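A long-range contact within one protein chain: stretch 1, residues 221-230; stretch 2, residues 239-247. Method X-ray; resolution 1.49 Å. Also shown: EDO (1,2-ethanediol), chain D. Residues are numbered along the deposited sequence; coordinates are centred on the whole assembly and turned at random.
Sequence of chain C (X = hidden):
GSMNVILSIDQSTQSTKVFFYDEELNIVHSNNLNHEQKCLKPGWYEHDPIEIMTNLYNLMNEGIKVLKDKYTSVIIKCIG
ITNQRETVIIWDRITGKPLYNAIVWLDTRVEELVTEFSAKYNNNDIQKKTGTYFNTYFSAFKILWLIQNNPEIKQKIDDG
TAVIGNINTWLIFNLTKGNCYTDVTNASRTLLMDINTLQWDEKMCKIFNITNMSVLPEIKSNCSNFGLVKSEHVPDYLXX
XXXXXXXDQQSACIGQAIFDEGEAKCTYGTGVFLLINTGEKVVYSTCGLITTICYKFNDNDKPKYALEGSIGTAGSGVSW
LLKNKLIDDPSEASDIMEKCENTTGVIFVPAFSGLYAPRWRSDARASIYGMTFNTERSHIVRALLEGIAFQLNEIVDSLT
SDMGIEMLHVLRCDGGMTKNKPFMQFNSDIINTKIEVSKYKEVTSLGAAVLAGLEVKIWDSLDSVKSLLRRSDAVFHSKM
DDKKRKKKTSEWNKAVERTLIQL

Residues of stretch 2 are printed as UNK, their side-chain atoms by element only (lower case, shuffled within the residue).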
ATOM      1  N   SER C 221       4.858  45.130   2.628  1.00  8.53           N
ATOM      2  CA  SER C 221       3.888  44.747   3.680  1.00  7.56           C
ATOM      3  C   SER C 221       2.678  44.076   2.983  1.00  6.04           C
ATOM      4  O   SER C 221       2.541  44.055   1.734  1.00  8.90           O
ATOM      5  CB  SER C 221       3.464  45.995   4.520  1.00  8.37           C
ATOM      6  OG  SER C 221       2.707  46.870   3.689  1.00  8.83           O
ATOM      7  N   ASN C 222       1.831  43.443   3.766  1.00  7.68           N
ATOM      8  CA  ASN C 222       0.727  42.674   3.214  1.00  8.19           C
ATOM      9  C   ASN C 222      -0.414  43.505   2.565  1.00  7.70           C
ATOM     10  O   ASN C 222      -1.076  43.026   1.663  1.00 10.42           O
ATOM     11  CB  ASN C 222       0.110  41.720   4.265  1.00  7.51           C
ATOM     12  CG  ASN C 222       1.098  40.648   4.741  1.00  9.54           C
ATOM     13  OD1 ASN C 222       1.483  40.567   5.910  1.00 11.62           O
ATOM     14  ND2 ASN C 222       1.542  39.855   3.791  1.00  8.13           N
ATOM     15  N   CYS C 223      -0.641  44.721   3.081  1.00  8.39           N
ATOM     16  CA  CYS C 223      -1.540  45.680   2.460  1.00  8.52           C
ATOM     17  C   CYS C 223      -0.612  46.734   1.797  1.00  9.61           C
ATOM     18  O   CYS C 223       0.134  47.429   2.470  1.00 10.37           O
ATOM     19  CB  CYS C 223      -2.320  46.342   3.561  1.00 10.97           C
ATOM     20  SG  CYS C 223      -3.463  45.308   4.457  1.00 12.82           S
ATOM     21  N   SER C 224      -0.674  46.882   0.490  1.00  8.37           N
ATOM     22  CA  SER C 224       0.289  47.745  -0.216  1.00  7.98           C
ATOM     23  C   SER C 224      -0.171  48.045  -1.632  1.00  8.93           C
ATOM     24  O   SER C 224      -1.123  47.496  -2.072  1.00 11.10           O
ATOM     25  CB  SER C 224       1.720  47.126  -0.155  1.00 10.18           C
ATOM     26  OG  SER C 224       2.732  48.137  -0.376  1.00  9.85           O
ATOM     27  N   ASN C 225       0.508  48.929  -2.340  1.00  8.55           N
ATOM     28  CA  ASN C 225       0.282  49.158  -3.753  1.00  9.82           C
ATOM     29  C   ASN C 225       1.204  48.218  -4.503  1.00  8.85           C
ATOM     30  O   ASN C 225       2.380  48.519  -4.660  1.00 10.48           O
ATOM     31  CB  ASN C 225       0.606  50.575  -4.100  1.00  9.72           C
ATOM     32  CG  ASN C 225       0.267  50.916  -5.558  1.00 12.84           C
ATOM     33  OD1 ASN C 225      -0.153  50.046  -6.281  1.00 15.77           O
ATOM     34  ND2 ASN C 225       0.382  52.209  -5.958  1.00 16.33           N
ATOM     35  N   PHE C 226       0.657  47.095  -4.908  1.00  8.40           N
ATOM     36  CA  PHE C 226       1.392  46.137  -5.745  1.00  8.16           C
ATOM     37  C   PHE C 226       1.354  46.427  -7.248  1.00 10.47           C
ATOM     38  O   PHE C 226       2.049  45.755  -8.034  1.00  8.77           O
ATOM     39  CB  PHE C 226       0.938  44.716  -5.452  1.00  7.72           C
ATOM     40  CG  PHE C 226       1.260  44.231  -4.075  1.00  6.63           C
ATOM     41  CD1 PHE C 226       2.520  43.685  -3.769  1.00  8.04           C
ATOM     42  CD2 PHE C 226       0.336  44.363  -3.035  1.00 10.83           C
ATOM     43  CE1 PHE C 226       2.817  43.337  -2.441  1.00 11.17           C
ATOM     44  CE2 PHE C 226       0.633  43.952  -1.770  1.00  8.94           C
ATOM     45  CZ  PHE C 226       1.849  43.483  -1.456  1.00  8.64           C
ATOM     46  N   GLY C 227       0.534  47.421  -7.645  1.00 11.26           N
ATOM     47  CA  GLY C 227       0.421  47.824  -9.001  1.00 11.64           C
ATOM     48  C   GLY C 227      -0.927  47.695  -9.565  1.00 11.39           C
ATOM     49  O   GLY C 227      -1.832  47.166  -8.998  1.00 12.32           O
ATOM     50  N   LEU C 228      -0.978  48.142 -10.784  1.00 11.72           N
ATOM     51  CA  LEU C 228      -2.144  48.138 -11.641  1.00 11.59           C
ATOM     52  C   LEU C 228      -2.110  46.961 -12.581  1.00 10.30           C
ATOM     53  O   LEU C 228      -1.121  46.660 -13.231  1.00  8.77           O
ATOM     54  CB  LEU C 228      -2.205  49.417 -12.481  1.00 11.51           C
ATOM     55  CG  LEU C 228      -2.305  50.791 -11.899  1.00 13.85           C
ATOM     56  CD1 LEU C 228      -2.171  51.891 -13.009  1.00 14.19           C
ATOM     57  CD2 LEU C 228      -3.562  50.987 -10.975  1.00 13.72           C
ATOM     58  N   VAL C 229      -3.241  46.289 -12.719  1.00  9.62           N
ATOM     59  CA  VAL C 229      -3.387  45.273 -13.759  1.00 10.48           C
ATOM     60  C   VAL C 229      -3.318  45.988 -15.132  1.00 10.01           C
ATOM     61  O   VAL C 229      -4.101  46.970 -15.413  1.00 10.58           O
ATOM     62  CB  VAL C 229      -4.699  44.462 -13.672  1.00 11.40           C
ATOM     63  CG1 VAL C 229      -4.823  43.492 -14.826  1.00 11.73           C
ATOM     64  CG2 VAL C 229      -4.721  43.716 -12.280  1.00 11.29           C
ATOM     65  N   LYS C 230      -2.420  45.443 -15.977  1.00 10.86           N
ATOM     66  CA  LYS C 230      -2.237  45.900 -17.304  1.00 11.81           C
ATOM     67  C   LYS C 230      -2.228  44.782 -18.351  1.00 12.72           C
ATOM     68  O   LYS C 230      -2.183  45.104 -19.583  1.00 13.69           O
ATOM     69  CB  LYS C 230      -0.934  46.708 -17.458  1.00 11.68           C
ATOM     70  CG  LYS C 230      -0.873  47.974 -16.623  1.00 12.66           C
ATOM     71  CD  LYS C 230      -1.896  49.018 -17.096  1.00 13.61           C
ATOM     72  CE  LYS C 230      -1.537  50.511 -16.771  1.00 13.95           C
ATOM     73  NZ  LYS C 230      -2.473  51.546 -17.386  1.00 14.34           N
ATOM     74  N   UNK C 239      -6.335  48.595 -15.099  1.00 11.15           N
ATOM     75  CA  UNK C 239      -6.201  49.582 -14.056  1.00 11.75           C
ATOM     76  C   UNK C 239      -6.886  49.312 -12.704  1.00 10.65           C
ATOM     77  O   UNK C 239      -7.004  50.191 -11.848  1.00 13.58           O
ATOM     78  c   UNK C 239      -5.633  51.522 -15.568  1.00 10.74           C
ATOM     79  c   UNK C 239      -6.551  50.991 -14.530  1.00 11.77           C
ATOM     80  n   UNK C 239      -6.159  52.351 -16.471  1.00 14.25           N
ATOM     81  o   UNK C 239      -4.434  51.171 -15.590  1.00 13.92           O
ATOM     82  N   UNK C 240      -7.253  48.049 -12.497  1.00 11.29           N
ATOM     83  CA  UNK C 240      -7.711  47.589 -11.204  1.00 10.77           C
ATOM     84  C   UNK C 240      -6.455  47.328 -10.375  1.00 10.03           C
ATOM     85  O   UNK C 240      -5.546  46.646 -10.867  1.00 10.35           O
ATOM     86  c   UNK C 240      -8.529  46.307 -11.342  1.00 10.99           C
ATOM     87  c   UNK C 240      -9.816  46.545 -12.148  1.00 14.63           C
ATOM     88  c   UNK C 240     -10.714  47.667 -11.619  1.00 17.03           C
ATOM     89  c   UNK C 240      -8.904  45.756 -10.021  1.00 14.87           C
ATOM     90  N   UNK C 241      -6.398  47.847  -9.123  1.00  8.04           N
ATOM     91  CA  UNK C 241      -5.165  47.722  -8.310  1.00  9.44           C
ATOM     92  C   UNK C 241      -5.098  46.394  -7.521  1.00  8.71           C
ATOM     93  O   UNK C 241      -6.115  45.862  -7.093  1.00 10.83           O
ATOM     94  c   UNK C 241      -6.785  48.911  -7.071  1.00 11.20           C
ATOM     95  c   UNK C 241      -7.454  48.561  -8.346  1.00  9.10           C
ATOM     96  c   UNK C 241      -5.301  48.862  -7.332  1.00 10.69           C
ATOM     97  N   UNK C 242      -3.882  45.891  -7.365  1.00  9.09           N
ATOM     98  CA  UNK C 242      -3.577  44.724  -6.582  1.00  7.82           C
ATOM     99  C   UNK C 242      -3.089  45.328  -5.257  1.00  7.73           C
ATOM    100  O   UNK C 242      -2.057  46.044  -5.203  1.00  9.14           O
ATOM    101  c   UNK C 242      -2.452  43.855  -7.224  1.00  7.81           C
ATOM    102  c   UNK C 242      -1.767  42.715  -9.473  1.00  9.54           C
ATOM    103  c   UNK C 242      -2.076  42.709  -6.265  1.00 10.27           C
ATOM    104  c   UNK C 242      -2.926  43.326  -8.584  1.00  9.48           C
ATOM    105  N   UNK C 243      -3.856  45.070  -4.211  1.00  8.03           N
ATOM    106  CA  UNK C 243      -3.669  45.793  -2.955  1.00  8.14           C
ATOM    107  C   UNK C 243      -3.449  44.926  -1.717  1.00  8.86           C
ATOM    108  O   UNK C 243      -3.250  45.433  -0.591  1.00  8.66           O
ATOM    109  o   UNK C 243      -6.074  45.928  -2.606  1.00 11.70           O
ATOM    110  c   UNK C 243      -5.028  47.694  -3.857  1.00 11.34           C
ATOM    111  c   UNK C 243      -4.876  46.722  -2.707  1.00  8.46           C
ATOM    112  N   UNK C 244      -3.479  43.605  -1.883  1.00  8.99           N
ATOM    113  CA  UNK C 244      -3.092  42.738  -0.814  1.00  7.99           C
ATOM    114  C   UNK C 244      -2.416  41.508  -1.321  1.00  7.22           C
ATOM    115  O   UNK C 244      -2.733  41.028  -2.373  1.00  7.88           O
ATOM    116  N   UNK C 245      -1.429  41.033  -0.570  1.00  7.21           N
ATOM    117  CA  UNK C 245      -0.676  39.851  -0.901  1.00  7.44           C
ATOM    118  C   UNK C 245      -0.118  39.193   0.291  1.00  8.08           C
ATOM    119  O   UNK C 245       0.482  39.847   1.124  1.00  7.79           O
ATOM    120  s   UNK C 245       1.454  38.907  -2.539  1.00 11.19           S
ATOM    121  c   UNK C 245       0.462  40.275  -1.769  1.00 10.03           C
ATOM    122  N   UNK C 246      -0.314  37.896   0.398  1.00  8.43           N
ATOM    123  CA  UNK C 246       0.079  37.120   1.599  1.00  6.78           C
ATOM    124  C   UNK C 246       0.191  35.629   1.211  1.00  7.42           C
ATOM    125  O   UNK C 246      -0.575  35.174   0.346  1.00  7.80           O
ATOM    126  c   UNK C 246      -0.943  37.367   2.759  1.00  6.60           C
ATOM    127  c   UNK C 246      -1.112  37.368   5.335  1.00  7.88           C
ATOM    128  c   UNK C 246      -2.360  36.857   2.305  1.00  7.20           C
ATOM    129  c   UNK C 246      -0.467  36.767   4.041  1.00  7.86           C
ATOM    130  N   UNK C 247       1.099  34.894   1.865  1.00  7.38           N
ATOM    131  CA  UNK C 247       1.185  33.463   1.758  1.00  7.09           C
ATOM    132  C   UNK C 247      -0.127  32.781   2.256  1.00  6.34           C
ATOM    133  O   UNK C 247      -0.815  33.294   3.130  1.00  7.91           O
TER
HETATM  134  C1  EDO D1510       1.613  48.530 -12.183  1.00 11.86           C
HETATM  135  O1  EDO D1510       1.317  48.050 -13.722  1.00 18.25           O
HETATM  136  C2  EDO D1510       2.144  49.897 -11.800  1.00 24.56           C
HETATM  137  O2  EDO D1510       1.322  50.845 -11.022  1.00 28.76           O
HETATM  138  O   HOH W   1      -2.214  48.656  -6.107  1.00 30.59           O

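Position 239 carries four side-chain atoms: two carbons, the second bearing one oxygen and one nitrogen. Its CB points away from stretch 1, yet the far end swings back, and the oxygen lies 2.7 Å from Lys-230 NZ; the backbone N at 239 donates to Val-229 O at 2.8 Å. A carboxamide one carbon from the backbone makes this Asn-239, with OD1 accepting the hydrogen bond from Lys-230 NZ. Its positive phi of 65° is one that asparagine tolerates better than most residues.

Position 240 has four carbons, forked at the first, with one arm two carbons long. The end of this side chain leads away from stretch 1, so the backbone does the work here, O of 240 accepting from Val-229 N at 3.0 Å. The fork identifies Ile-240.

At position 241 three carbons close a ring onto the backbone nitrogen, and CA approaches Gly-227 O to 3.4 Å as a CA-H...O contact. The ring identifies Pro-241. It has no N-H to give, and it sits in a non-hydrogen-bonded pair with Leu-228, where none is asked for across the strands.

Position 242 again shows four carbons with the fork at the first and a two-carbon arm. The short arm lies 3.7 Å from Phe-226 CB, and the first carbon of the long arm 4.1 Å from Val-229 CG2. The backbone bonds both ways, N of 242 to Gly-227 O at 2.9 Å and Phe-226 N to O of 242 at 2.9 Å. This is Ile-242. Water 1 lies 2.8 Å from Ile-242 O and 2.5 Å from Asn-225 OD1, between the two residues.

Position 243 has one carbon bearing an oxygen and a carbon. The side chain points away overall; toward stretch 1 the residue offers its carbonyl, O of 243 accepting from Ser-224 N at 3.1 Å. It is Thr-243, and OG1 is satisfied elsewhere in the structure.

Position 244 has no side-chain atoms, and its CA comes within 3.2 Å of Asn-222 O in a CA-H...O contact. It is Gly-244, paired with Cys-223.

At position 245 CB lies over a face of the Phe-226 ring, 3.5 Å from Phe-226 CZ, with one sulfur beyond. Its backbone is gripped twice by one asparagine: N of 245 donates to Asn-222 O at 3.0 Å, and Asn-222 ND2 to O of 245 at 2.9 Å. This is Cys-245.

Position 246 is a third four-carbon fork with a two-carbon arm, its CB 3.7 Å from Asn-222 ND2: Ile-246. Position 247 has no side-chain atoms and touches nothing on stretch 1; it is Gly-247, at the N-cap position before a helix.

The contact works as an antiparallel backbone ladder that carries on through the corner at Ser-224, where stretch 1 takes up an extra residue and the pairing shifts. Main-chain bonds run along the contact, and side chains add to them: Phe-226 against Ile-242 and Cys-245, Asn-222 ND2 to Cys-245 O, Lys-230 NZ to Asn-239 OD1.

Stretch 2 (239-247) NIPITGCIG
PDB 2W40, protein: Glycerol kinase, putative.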